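Local coordinates for aromatic amino acid exporter YddG (Starkeya novella, PDB 5I20), which exports amino acids of many kinds, among them L-threonine, L-methionine, L-lysine and L-glutamate, across the bacterial inner membrane, at residues 133-138 with 268-273; 13-18 with 248-253; 90-95 with 137-142; 20-25 with 258-263; 104-109 with 240-245. All coordinates share one frame; numbering follows the deposited sequence.

Overall arrangement
From the N terminus, segment 13-18 is the first to pair and closes a long loop onto 248-253 (contact 2). Segment 20-25 then pairs with 258-263 (contact 4), so contacts 2 and 4 cross. Contact 3, 90-95 with 137-142, is a short closure lying within both of these loops. Contact 5, 104-109 with 240-245, also nests within both but crosses contact 3. Contact 1, 133-138 with 268-273, crosses contacts 2, 4 and 5 and shares Gly137 and Ala138 with contact 3. Contacts 1, 2, 4 and 5 each join the N-terminal EamA-like half to the C-terminal one. Contact 1 touches contact 2 where Leu135 meets helix 246-258.

Contact 1: 133-138 with 268-273. With OLC ((2R)-2,3-dihydroxypropyl (9Z)-octadec-9-enoate), chain I.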
# COMPACT_ATOMS: atom_id res chain seq x y z
N VAL A 133 -3.22 7.60 -13.70
CA VAL A 133 -3.79 8.91 -14.00
C VAL A 133 -5.02 8.80 -14.90
O VAL A 133 -6.05 9.43 -14.64
CB VAL A 133 -2.75 9.84 -14.67
CG1 VAL A 133 -3.41 11.10 -15.22
CG2 VAL A 133 -1.65 10.21 -13.68
N VAL A 134 -4.90 8.01 -15.95
CA VAL A 134 -6.02 7.78 -16.87
C VAL A 134 -7.20 7.14 -16.13
O VAL A 134 -8.35 7.52 -16.32
CB VAL A 134 -5.63 6.88 -18.05
CG1 VAL A 134 -6.84 6.53 -18.90
CG2 VAL A 134 -4.58 7.56 -18.90
N LEU A 135 -6.88 6.17 -15.28
CA LEU A 135 -7.90 5.39 -14.59
C LEU A 135 -8.67 6.23 -13.57
O LEU A 135 -9.89 6.33 -13.64
CB LEU A 135 -7.26 4.18 -13.91
CG LEU A 135 -8.18 3.06 -13.43
CD1 LEU A 135 -9.10 2.60 -14.54
CD2 LEU A 135 -7.34 1.91 -12.91
N LEU A 136 -7.95 6.83 -12.63
CA LEU A 136 -8.57 7.59 -11.56
C LEU A 136 -9.30 8.82 -12.09
O LEU A 136 -10.21 9.34 -11.45
CB LEU A 136 -7.53 7.99 -10.50
CG LEU A 136 -6.77 6.85 -9.81
CD1 LEU A 136 -5.87 7.39 -8.70
CD2 LEU A 136 -7.71 5.79 -9.27
N GLY A 137 -8.89 9.28 -13.27
CA GLY A 137 -9.51 10.43 -13.90
C GLY A 137 -10.70 10.07 -14.77
O GLY A 137 -11.33 10.95 -15.37
N ALA A 138 -11.01 8.78 -14.85
CA ALA A 138 -12.11 8.30 -15.69
C ALA A 138 -13.47 8.55 -15.05
O ALA A 138 -14.51 8.25 -15.65
CB ALA A 138 -11.93 6.82 -15.99
N ALA A 268 -8.94 -0.06 -20.30
CA ALA A 268 -8.17 -0.76 -21.32
C ALA A 268 -6.78 -0.13 -21.49
O ALA A 268 -5.78 -0.84 -21.56
CB ALA A 268 -8.91 -0.78 -22.64
N ILE A 269 -6.74 1.20 -21.57
CA ILE A 269 -5.49 1.93 -21.72
C ILE A 269 -4.58 1.74 -20.50
O ILE A 269 -3.38 1.53 -20.65
CB ILE A 269 -5.74 3.44 -21.94
CG1 ILE A 269 -6.47 3.67 -23.26
CG2 ILE A 269 -4.44 4.22 -21.93
CD1 ILE A 269 -5.65 3.33 -24.49
N ALA A 270 -5.16 1.79 -19.31
CA ALA A 270 -4.40 1.58 -18.08
C ALA A 270 -3.81 0.17 -18.04
O ALA A 270 -2.65 -0.01 -17.66
CB ALA A 270 -5.26 1.83 -16.86
N CYS A 271 -4.61 -0.81 -18.45
CA CYS A 271 -4.16 -2.19 -18.57
C CYS A 271 -2.94 -2.32 -19.48
O CYS A 271 -1.95 -2.95 -19.11
CB CYS A 271 -5.28 -3.08 -19.11
SG CYS A 271 -6.55 -3.51 -17.90
N ALA A 272 -3.02 -1.73 -20.67
CA ALA A 272 -1.91 -1.79 -21.62
C ALA A 272 -0.65 -1.15 -21.04
O ALA A 272 0.45 -1.69 -21.17
CB ALA A 272 -2.29 -1.10 -22.92
N LEU A 273 -0.82 -0.01 -20.37
CA LEU A 273 0.30 0.74 -19.84
C LEU A 273 1.03 0.01 -18.71
O LEU A 273 2.25 0.07 -18.61
CB LEU A 273 -0.17 2.12 -19.35
CG LEU A 273 -0.40 3.15 -20.46
CD1 LEU A 273 -1.09 4.39 -19.93
CD2 LEU A 273 0.92 3.52 -21.13
C9 OLC I . -8.12 -7.54 -19.35
C8 OLC I . -8.39 -6.72 -20.57
C7 OLC I . -8.66 -5.31 -20.16
C6 OLC I . -10.13 -5.05 -20.16
C5 OLC I . -10.45 -3.94 -21.11
C4 OLC I . -11.91 -3.63 -21.05
C3 OLC I . -12.17 -2.33 -21.73
C2 OLC I . -12.88 -2.56 -23.02
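Val134 holds CG1 opposite its backbone N (chi1 174°), and this branch reaches Ile269. Across the gap Ile269 has CG1 beside its own backbone N (chi1 -65°), which leads the end of its chain away from helix 119-136. The root of Ile269 therefore makes the contact: Val134 CG1 lies 4.5 Å from Ile269 CB. Leu135 also touches with the base of its side chain. Its CB stands 4.3 Å from Ala270 CB, and its CD2 goes on to helix 246-258.

The approach is closest at Ala270, whose CA is 6.2 Å from Leu135 CA. The small side chain of Ala270 permits this spacing. The packing is purely apolar and rather light, with beta carbons and one methyl in loose van der Waals contact. At the end of helix 119-136 the backbone closes with Gly137 N bonded to Val133 O at 3.2 Å.

Helix 265-282 also carries a lipid tail. Cys271 SG lies 3.6 Å from C7 of the bound monoolein of chain I, and Ala268 CB lies 3.7 Å from its C3. Ala268 and Cys271 thus both border this tail.

The contact joins two transmembrane helices, one from each EamA-like half of the transporter. Helix 246-258 packs against both: Leu135 reaches Pro248 and Thr252, while Ala270 and Cys271 rest on Val249. Leu136, on helix 119-136, turns instead to Leu96 of helix 91-98.

Contact 2: 13-18 with 248-253; sequences AILLWS and PVLSTL. With OLC ((2R)-2,3-dihydroxypropyl (9Z)-octadec-9-enoate), chain G.
Ser18 and Ser251 provide the polar part of the contact. Ser251 OG gives a weak, long hydrogen bond to Ser18 O at 3.4 Å. The same carbonyl oxygen receives a CA-H...O contact from Ser251 CA at 3.3 Å, with 135° at the hydrogen. It is therefore approached by a hydroxyl and a backbone C-H of one residue. The hydroxyl of Ser18 is used within its own segment: OG sits beside the backbone N (chi1 -58°) and donates to Ile14 O at 2.6 Å. That bond fixes its rotation.

The apolar part is carried by Leu250. Its CB packs against Ser18 OG at 3.5 Å, and its CD1 meets Leu15 CD2 at 3.7 Å, the two leucine side chains meeting at a slant. Small serines let the helices come close, with Ser18 CA and Ser251 CA 4.5 Å apart.

The contact joins helix 3-17, near its end, to helix 246-258. These belong to the two EamA-like halves of the basket-shaped transporter.

Aromatic and lipid contacts gather round Trp17. Carbon C9 of the monoolein of chain G lies 3.4 Å above the middle of its ring, and Ala13 O is under the opposite face, toward the rim. Trp17 NE1 donates to Pro220 O, and the rings of Trp163 and Trp228 meet it. With an alanine in place of Trp17, the lipid tail would probably lose the flat surface beneath it and Pro220 O its indole donor. Trp17 also touches Ala224 of helix 224-234.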
# COMPACT_ATOMS: atom_id res chain seq x y z
N ALA A 13 1.26 -8.92 -1.84
CA ALA A 13 0.78 -7.74 -1.11
C ALA A 13 0.02 -6.81 -2.05
O ALA A 13 -1.03 -6.27 -1.69
CB ALA A 13 1.94 -7.00 -0.46
N ILE A 14 0.56 -6.64 -3.25
CA ILE A 14 -0.07 -5.83 -4.28
C ILE A 14 -1.42 -6.42 -4.70
O ILE A 14 -2.38 -5.69 -4.95
CB ILE A 14 0.85 -5.69 -5.51
CG1 ILE A 14 2.18 -5.06 -5.09
CG2 ILE A 14 0.18 -4.87 -6.60
CD1 ILE A 14 3.27 -5.15 -6.14
N LEU A 15 -1.48 -7.75 -4.76
CA LEU A 15 -2.73 -8.44 -5.06
C LEU A 15 -3.76 -8.22 -3.95
O LEU A 15 -4.93 -7.95 -4.23
CB LEU A 15 -2.49 -9.94 -5.25
CG LEU A 15 -1.68 -10.34 -6.48
CD1 LEU A 15 -1.46 -11.85 -6.51
CD2 LEU A 15 -2.36 -9.86 -7.75
N LEU A 16 -3.32 -8.31 -2.70
CA LEU A 16 -4.23 -8.15 -1.57
C LEU A 16 -4.70 -6.71 -1.42
O LEU A 16 -5.85 -6.47 -1.05
CB LEU A 16 -3.55 -8.63 -0.27
CG LEU A 16 -3.41 -10.15 -0.12
CD1 LEU A 16 -2.50 -10.50 1.04
CD2 LEU A 16 -4.77 -10.81 0.06
N TRP A 17 -3.83 -5.75 -1.72
CA TRP A 17 -4.20 -4.34 -1.65
C TRP A 17 -5.15 -3.95 -2.78
O TRP A 17 -5.84 -2.94 -2.70
CB TRP A 17 -2.95 -3.45 -1.66
CG TRP A 17 -2.12 -3.60 -0.42
CD1 TRP A 17 -2.56 -3.94 0.82
CD2 TRP A 17 -0.70 -3.45 -0.32
NE1 TRP A 17 -1.51 -3.99 1.70
CE2 TRP A 17 -0.35 -3.69 1.03
CE3 TRP A 17 0.31 -3.12 -1.23
CZ2 TRP A 17 0.96 -3.62 1.48
CZ3 TRP A 17 1.61 -3.05 -0.77
CH2 TRP A 17 1.93 -3.30 0.57
N SER A 18 -5.18 -4.77 -3.83
CA SER A 18 -6.09 -4.54 -4.95
C SER A 18 -7.55 -4.79 -4.55
O SER A 18 -8.46 -4.30 -5.22
CB SER A 18 -5.72 -5.44 -6.14
OG SER A 18 -4.38 -5.21 -6.56
N PRO A 248 -4.09 -0.34 -8.78
CA PRO A 248 -5.29 0.38 -9.24
C PRO A 248 -6.01 -0.31 -10.39
O PRO A 248 -7.24 -0.31 -10.43
CB PRO A 248 -4.73 1.73 -9.70
CG PRO A 248 -3.47 1.89 -8.92
CD PRO A 248 -2.89 0.51 -8.83
N VAL A 249 -5.26 -0.91 -11.31
CA VAL A 249 -5.85 -1.61 -12.45
C VAL A 249 -6.58 -2.87 -12.01
O VAL A 249 -7.72 -3.12 -12.41
CB VAL A 249 -4.79 -1.98 -13.50
CG1 VAL A 249 -5.41 -2.82 -14.60
CG2 VAL A 249 -4.16 -0.73 -14.08
N LEU A 250 -5.92 -3.68 -11.19
CA LEU A 250 -6.52 -4.90 -10.69
C LEU A 250 -7.73 -4.58 -9.82
O LEU A 250 -8.72 -5.31 -9.84
CB LEU A 250 -5.49 -5.72 -9.89
CG LEU A 250 -4.41 -6.41 -10.73
CD1 LEU A 250 -3.34 -7.02 -9.84
CD2 LEU A 250 -5.03 -7.48 -11.63
N SER A 251 -7.65 -3.48 -9.08
CA SER A 251 -8.76 -3.04 -8.24
C SER A 251 -10.01 -2.76 -9.07
O SER A 251 -11.10 -3.22 -8.74
CB SER A 251 -8.37 -1.79 -7.45
OG SER A 251 -9.41 -1.38 -6.57
N THR A 252 -9.83 -2.03 -10.17
CA THR A 252 -10.93 -1.72 -11.07
C THR A 252 -11.47 -2.97 -11.76
O THR A 252 -12.68 -3.12 -11.93
CB THR A 252 -10.51 -0.69 -12.13
OG1 THR A 252 -9.97 0.47 -11.48
CG2 THR A 252 -11.70 -0.28 -12.99
N LEU A 253 -10.56 -3.86 -12.15
CA LEU A 253 -10.96 -5.13 -12.76
C LEU A 253 -11.83 -5.95 -11.81
O LEU A 253 -12.75 -6.65 -12.25
CB LEU A 253 -9.73 -5.95 -13.18
CG LEU A 253 -8.94 -5.48 -14.40
CD1 LEU A 253 -7.67 -6.31 -14.57
CD2 LEU A 253 -9.80 -5.57 -15.66
C10 OLC G . -0.05 1.03 0.35
C9 OLC G . -0.53 -0.22 0.99
C11 OLC G . -0.21 2.32 1.06
C8 OLC G . -1.19 -0.17 2.32
C16 OLC G . -4.00 4.58 -1.41
C12 OLC G . -0.36 3.43 0.07
C7 OLC G . -2.67 -0.27 2.18
C15 OLC G . -3.37 5.12 -0.17
C13 OLC G . -1.16 4.54 0.68
C6 OLC G . -3.31 -0.26 3.53
C14 OLC G . -1.90 5.27 -0.38
C5 OLC G . -4.26 0.88 3.62
C4 OLC G . -5.18 0.68 4.78
C3 OLC G . -6.26 1.71 4.75
C2 OLC G . -7.29 1.39 5.77

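Contact 3: 90-95 with 137-142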
# COMPACT_ATOMS: atom_id res chain seq x y z
N PRO A 90 -10.91 16.12 -1.69
CA PRO A 90 -11.70 15.07 -2.33
C PRO A 90 -10.87 13.81 -2.59
O PRO A 90 -9.68 13.92 -2.92
CB PRO A 90 -12.17 15.72 -3.65
CG PRO A 90 -11.37 16.97 -3.80
CD PRO A 90 -10.99 17.40 -2.42
N PRO A 91 -11.49 12.63 -2.44
CA PRO A 91 -10.81 11.32 -2.47
C PRO A 91 -10.08 11.02 -3.77
O PRO A 91 -9.06 10.34 -3.74
CB PRO A 91 -11.97 10.33 -2.27
CG PRO A 91 -13.04 11.12 -1.60
CD PRO A 91 -12.93 12.50 -2.18
N ALA A 92 -10.60 11.50 -4.89
CA ALA A 92 -10.01 11.20 -6.19
C ALA A 92 -8.63 11.82 -6.34
O ALA A 92 -7.69 11.16 -6.77
CB ALA A 92 -10.93 11.67 -7.31
N GLU A 93 -8.52 13.09 -5.97
CA GLU A 93 -7.24 13.80 -6.06
C GLU A 93 -6.29 13.38 -4.94
O GLU A 93 -5.08 13.36 -5.13
CB GLU A 93 -7.47 15.31 -6.04
CG GLU A 93 -8.00 15.87 -7.35
CD GLU A 93 -9.41 16.41 -7.23
OE1 GLU A 93 -10.30 15.88 -7.93
OE2 GLU A 93 -9.61 17.37 -6.46
N ALA A 94 -6.85 13.05 -3.78
CA ALA A 94 -6.04 12.56 -2.67
C ALA A 94 -5.42 11.21 -3.00
O ALA A 94 -4.25 10.96 -2.70
CB ALA A 94 -6.88 12.47 -1.40
N GLY A 95 -6.22 10.34 -3.62
CA GLY A 95 -5.75 9.02 -4.00
C GLY A 95 -4.68 9.07 -5.08
O GLY A 95 -3.73 8.28 -5.05
N GLY A 137 -8.89 9.28 -13.27
CA GLY A 137 -9.51 10.43 -13.90
C GLY A 137 -10.70 10.07 -14.77
O GLY A 137 -11.33 10.95 -15.37
N ALA A 138 -11.01 8.78 -14.85
CA ALA A 138 -12.11 8.30 -15.69
C ALA A 138 -13.47 8.55 -15.05
O ALA A 138 -14.51 8.25 -15.65
CB ALA A 138 -11.93 6.82 -15.99
N ARG A 139 -13.47 9.08 -13.83
CA ARG A 139 -14.71 9.42 -13.14
C ARG A 139 -15.49 10.49 -13.89
O ARG A 139 -14.93 11.20 -14.73
CB ARG A 139 -14.41 9.88 -11.71
CG ARG A 139 -13.57 11.14 -11.64
CD ARG A 139 -13.04 11.40 -10.24
NE ARG A 139 -14.11 11.53 -9.25
CZ ARG A 139 -14.44 10.59 -8.37
NH1 ARG A 139 -15.43 10.79 -7.51
NH2 ARG A 139 -13.78 9.44 -8.35
N ALA A 140 -16.78 10.61 -13.58
CA ALA A 140 -17.67 11.53 -14.28
C ALA A 140 -17.22 12.99 -14.19
O ALA A 140 -17.24 13.71 -15.19
CB ALA A 140 -19.09 11.39 -13.74
N GLY A 141 -16.83 13.41 -13.00
CA GLY A 141 -16.39 14.78 -12.78
C GLY A 141 -15.04 15.09 -13.40
O GLY A 141 -14.85 16.16 -13.98
N GLY A 142 -14.11 14.15 -13.28
CA GLY A 142 -12.76 14.36 -13.77
C GLY A 142 -11.84 14.85 -12.67
O GLY A 142 -12.18 14.78 -11.49
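Ala92 lies in the first turn of helix 91-98, and Arg139 in the irregular chain that follows helix 119-136. Pro90 is the N-cap residue of helix 91-98. The two backbones stay well apart: the nearest alpha carbons, Ala92 CA and Gly137 CA, are 7.8 Å from each other. Gly142 has a positive phi of 95°, in a backbone shape that calls for glycine.

Side chains bridge the gap. Arg139 begins with CG between its backbone N and carbonyl carbon (chi1 62°), and its chain bends again at chi3 (-59°). Ala92 CB then lies over one face of the guanidinium, 3.4 Å above its plane and toward the rim. The methyl also touches the stem of the arginine, with Ala92 CB 3.6 Å from Arg139 CD. This is van der Waals packing on a flat group.

Glu93 bends its chain at chi2. Its OE1 and Gly142 O are merely neighbours at 4.2 Å, with no bond between them. The other oxygen, OE2, makes a weak hydrogen bond with Tyr153 OH. Phe143 and Phe145 of the loop also pack against Glu93.

The contact lies at the periplasmic side. Glu93 OE1 is 5.9 Å from Arg139 NE, which is too far for a salt bridge. The opposite charges probably attract mildly at this range, but contact across the segments rests chiefly on the methyl against the guanidinium.

Contact 4: 20-25 with 258-263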
# COMPACT_ATOMS: atom_id res chain seq x y z
N LEU A 20 -9.00 -3.83 -1.78
CA LEU A 20 -9.44 -2.82 -0.81
C LEU A 20 -10.76 -2.14 -1.19
O LEU A 20 -11.65 -2.01 -0.35
CB LEU A 20 -8.36 -1.75 -0.63
CG LEU A 20 -7.17 -2.15 0.24
CD1 LEU A 20 -6.16 -1.02 0.31
CD2 LEU A 20 -7.66 -2.53 1.63
N ALA A 21 -10.86 -1.71 -2.44
CA ALA A 21 -12.04 -0.99 -2.91
C ALA A 21 -13.30 -1.86 -2.85
O ALA A 21 -14.41 -1.35 -2.77
CB ALA A 21 -11.82 -0.47 -4.32
N LEU A 22 -13.11 -3.17 -2.90
CA LEU A 22 -14.22 -4.11 -2.87
C LEU A 22 -14.87 -4.17 -1.49
O LEU A 22 -16.08 -4.32 -1.37
CB LEU A 22 -13.74 -5.51 -3.29
CG LEU A 22 -14.56 -6.24 -4.35
CD1 LEU A 22 -13.97 -7.63 -4.60
CD2 LEU A 22 -16.02 -6.35 -3.96
N ALA A 23 -14.05 -4.04 -0.45
CA ALA A 23 -14.53 -4.13 0.92
C ALA A 23 -14.80 -2.76 1.54
O ALA A 23 -15.38 -2.66 2.62
CB ALA A 23 -13.54 -4.91 1.78
N THR A 24 -14.36 -1.71 0.85
CA THR A 24 -14.58 -0.34 1.30
C THR A 24 -16.07 -0.02 1.34
O THR A 24 -16.56 0.65 2.25
CB THR A 24 -13.85 0.67 0.39
OG1 THR A 24 -12.44 0.62 0.65
CG2 THR A 24 -14.35 2.09 0.63
N SER A 25 -16.80 -0.52 0.35
CA SER A 25 -18.24 -0.30 0.27
C SER A 25 -18.98 -1.02 1.39
O SER A 25 -20.03 -0.57 1.84
CB SER A 25 -18.77 -0.77 -1.09
N ALA A 258 -17.05 -7.84 -10.19
CA ALA A 258 -18.01 -7.89 -9.09
C ALA A 258 -19.35 -7.29 -9.51
O ALA A 258 -20.39 -7.62 -8.94
CB ALA A 258 -17.47 -7.17 -7.87
N GLY A 259 -19.32 -6.41 -10.50
CA GLY A 259 -20.53 -5.78 -11.01
C GLY A 259 -20.73 -4.38 -10.47
O GLY A 259 -21.78 -3.77 -10.70
N PHE A 260 -19.73 -3.86 -9.77
CA PHE A 260 -19.81 -2.53 -9.17
C PHE A 260 -19.29 -1.46 -10.11
O PHE A 260 -19.48 -0.26 -9.88
CB PHE A 260 -19.03 -2.49 -7.86
CG PHE A 260 -19.65 -3.31 -6.76
CD1 PHE A 260 -21.00 -3.62 -6.78
CD2 PHE A 260 -18.87 -3.77 -5.70
CE1 PHE A 260 -21.56 -4.37 -5.77
CE2 PHE A 260 -19.44 -4.52 -4.69
CZ PHE A 260 -20.78 -4.82 -4.72
N ALA A 261 -18.61 -1.88 -11.17
CA ALA A 261 -18.06 -0.96 -12.15
C ALA A 261 -18.26 -1.49 -13.56
O ALA A 261 -18.56 -2.66 -13.75
CB ALA A 261 -16.58 -0.71 -11.87
N ALA A 262 -18.08 -0.61 -14.54
CA ALA A 262 -18.29 -0.97 -15.93
C ALA A 262 -16.97 -0.94 -16.70
O ALA A 262 -16.06 -0.18 -16.35
CB ALA A 262 -19.30 -0.04 -16.58
N PRO A 263 -16.86 -1.78 -17.74
CA PRO A 263 -15.68 -1.73 -18.62
C PRO A 263 -15.57 -0.37 -19.30
O PRO A 263 -16.59 0.18 -19.71
CB PRO A 263 -15.97 -2.83 -19.65
CG PRO A 263 -17.01 -3.71 -19.02
CD PRO A 263 -17.82 -2.82 -18.13
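Leu22 meets Phe260 and Ala258 with one methyl, and this is the close-packed part of the contact. Leu22 CD2 lies 3.9 Å from Phe260 CE2 and 4.3 Å from Ala258 CB. It approaches the phenyl ring obliquely. The two side chains cross at about a right angle. Leu22 has an unusual chi1 of -131°, away from the staggered positions. This angle carries the branched end toward the loop, although the side chain sets out along the gap.

The loop is shaped by a Schellman motif that ends helix 246-258. Gly259 is its C-prime residue, with a positive phi of 100°. Phe260 N reaches back to Leu255 O, and Gly259 N to Val256 O. The turn puts Ala258 and Phe260 on the side that faces Leu22.

The other side is loose. Ser25 points toward the loop but comes no nearer than 5.2 Å, from Ser25 CB to Phe260 CE2. The hydroxyl of Ser25 is not modelled. The backbones are also distant, with Leu22 CA and Ala258 CA 8.2 Å apart. Thr24 turns to its own helix, and its OG1 donates to Leu20 O at 2.9 Å from above the carbonyl plane.

The contact joins helix 20-27, near the periplasmic side, to the end of helix 246-258 and the periplasmic loop after it. It thus links the two EamA-like halves. Ala258 and Phe260 lie on the surface. With no polar pair to fix direction, the chemistry is one of dispersion alone, a single leucine methyl set against an alanine methyl and a ring carbon.

Contact 5: 104-109 with 240-245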
# COMPACT_ATOMS: atom_id res chain seq x y z
N LEU A 104 8.03 6.71 -6.16
CA LEU A 104 8.96 7.12 -5.12
C LEU A 104 9.84 5.97 -4.66
O LEU A 104 11.04 6.14 -4.45
CB LEU A 104 8.21 7.72 -3.93
CG LEU A 104 7.53 9.06 -4.18
CD1 LEU A 104 6.79 9.55 -2.94
CD2 LEU A 104 8.55 10.09 -4.64
N ILE A 105 9.24 4.79 -4.51
CA ILE A 105 9.99 3.59 -4.16
C ILE A 105 11.05 3.27 -5.21
O ILE A 105 12.20 2.97 -4.88
CB ILE A 105 9.05 2.38 -3.96
CG1 ILE A 105 8.26 2.52 -2.66
CG2 ILE A 105 9.84 1.07 -3.96
CD1 ILE A 105 7.35 1.36 -2.36
N VAL A 106 10.66 3.34 -6.48
CA VAL A 106 11.59 3.10 -7.58
C VAL A 106 12.76 4.09 -7.51
O VAL A 106 13.92 3.69 -7.56
CB VAL A 106 10.91 3.21 -8.96
CG1 VAL A 106 11.94 3.11 -10.08
CG2 VAL A 106 9.84 2.14 -9.12
N LEU A 107 12.44 5.37 -7.37
CA LEU A 107 13.46 6.41 -7.27
C LEU A 107 14.31 6.25 -6.00
O LEU A 107 15.53 6.40 -6.06
CB LEU A 107 12.81 7.80 -7.31
CG LEU A 107 12.13 8.19 -8.63
CD1 LEU A 107 11.40 9.52 -8.52
CD2 LEU A 107 13.15 8.22 -9.76
N PHE A 108 13.68 5.95 -4.87
CA PHE A 108 14.41 5.85 -3.61
C PHE A 108 15.24 4.57 -3.52
O PHE A 108 16.13 4.47 -2.67
CB PHE A 108 13.45 5.93 -2.41
CG PHE A 108 12.75 7.26 -2.27
CD1 PHE A 108 13.22 8.38 -2.94
CD2 PHE A 108 11.63 7.38 -1.47
CE1 PHE A 108 12.57 9.60 -2.81
CE2 PHE A 108 10.98 8.60 -1.34
CZ PHE A 108 11.45 9.71 -2.01
N SER A 109 14.97 3.61 -4.39
CA SER A 109 15.71 2.34 -4.38
C SER A 109 17.14 2.55 -4.86
O SER A 109 18.00 1.69 -4.65
CB SER A 109 15.01 1.29 -5.25
OG SER A 109 15.09 1.62 -6.62
N LEU A 240 9.23 -4.20 -7.60
CA LEU A 240 7.99 -4.19 -6.82
C LEU A 240 7.38 -2.79 -6.80
O LEU A 240 6.17 -2.63 -6.68
CB LEU A 240 8.25 -4.69 -5.39
CG LEU A 240 8.46 -6.20 -5.26
CD1 LEU A 240 9.00 -6.56 -3.88
CD2 LEU A 240 7.16 -6.96 -5.53
N GLY A 241 8.23 -1.77 -6.91
CA GLY A 241 7.77 -0.41 -7.08
C GLY A 241 6.99 -0.27 -8.38
O GLY A 241 5.88 0.26 -8.40
N VAL A 242 7.58 -0.77 -9.46
CA VAL A 242 6.93 -0.77 -10.77
C VAL A 242 5.62 -1.54 -10.74
O VAL A 242 4.59 -1.06 -11.21
CB VAL A 242 7.86 -1.37 -11.86
CG1 VAL A 242 7.14 -1.44 -13.21
CG2 VAL A 242 9.13 -0.55 -11.99
N LEU A 243 5.66 -2.74 -10.16
CA LEU A 243 4.50 -3.63 -10.13
C LEU A 243 3.37 -3.11 -9.25
O LEU A 243 2.23 -3.55 -9.40
CB LEU A 243 4.92 -5.02 -9.66
CG LEU A 243 5.88 -5.77 -10.58
CD1 LEU A 243 6.33 -7.07 -9.95
CD2 LEU A 243 5.22 -6.03 -11.94
N SER A 244 3.67 -2.19 -8.35
CA SER A 244 2.64 -1.66 -7.45
C SER A 244 1.55 -0.89 -8.21
O SER A 244 0.42 -0.83 -7.75
CB SER A 244 3.28 -0.77 -6.38
OG SER A 244 3.99 -1.56 -5.44
N TYR A 245 1.87 -0.33 -9.38
CA TYR A 245 0.84 0.32 -10.19
C TYR A 245 -0.14 -0.68 -10.81
O TYR A 245 -1.04 -0.29 -11.55
CB TYR A 245 1.47 1.18 -11.29
CG TYR A 245 2.00 2.50 -10.79
CD1 TYR A 245 1.18 3.38 -10.09
CD2 TYR A 245 3.33 2.85 -10.98
CE1 TYR A 245 1.66 4.58 -9.61
CE2 TYR A 245 3.82 4.05 -10.51
CZ TYR A 245 2.98 4.91 -9.83
OH TYR A 245 3.47 6.10 -9.35
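Val106 sets its CG2 methyl over one face of the flat peptide group between Gly241 and Val242. Val106 CG2 is 3.7 Å from Val242 N and 3.8 Å from Gly241 C. The ring of Tyr245 lies further back, its OH hydrogen-bonded to Tyr99 O.

Torsion explains the valine's approach: CG2 stands beside the backbone N while CG1 is anti to it (chi1 174°). The same methyl touches Val242 CG2 at 4.0 Å. Ile105 adds its CG2, which lies 4.0 Å from Gly241 CA.

The backbones come close here, with Val106 CA and Gly241 CA 5.2 Å apart. A beta carbon on Gly241 would fall 2.7 Å from Val106 CG2, a clash. Glycine thus lets the helices close up. Ser109 OG and Ser244 OG bond to carbonyl oxygens of their own segments, Val106 O and Leu240 O.

The contact is buried between transmembrane helices 101-108 and 237-243 of the two EamA-like halves. Its chemistry is methyls of the beta-branched Ile105 and Val106 against the backbone at Gly241 and Val242, so closeness depends on shape and not on polar bonds.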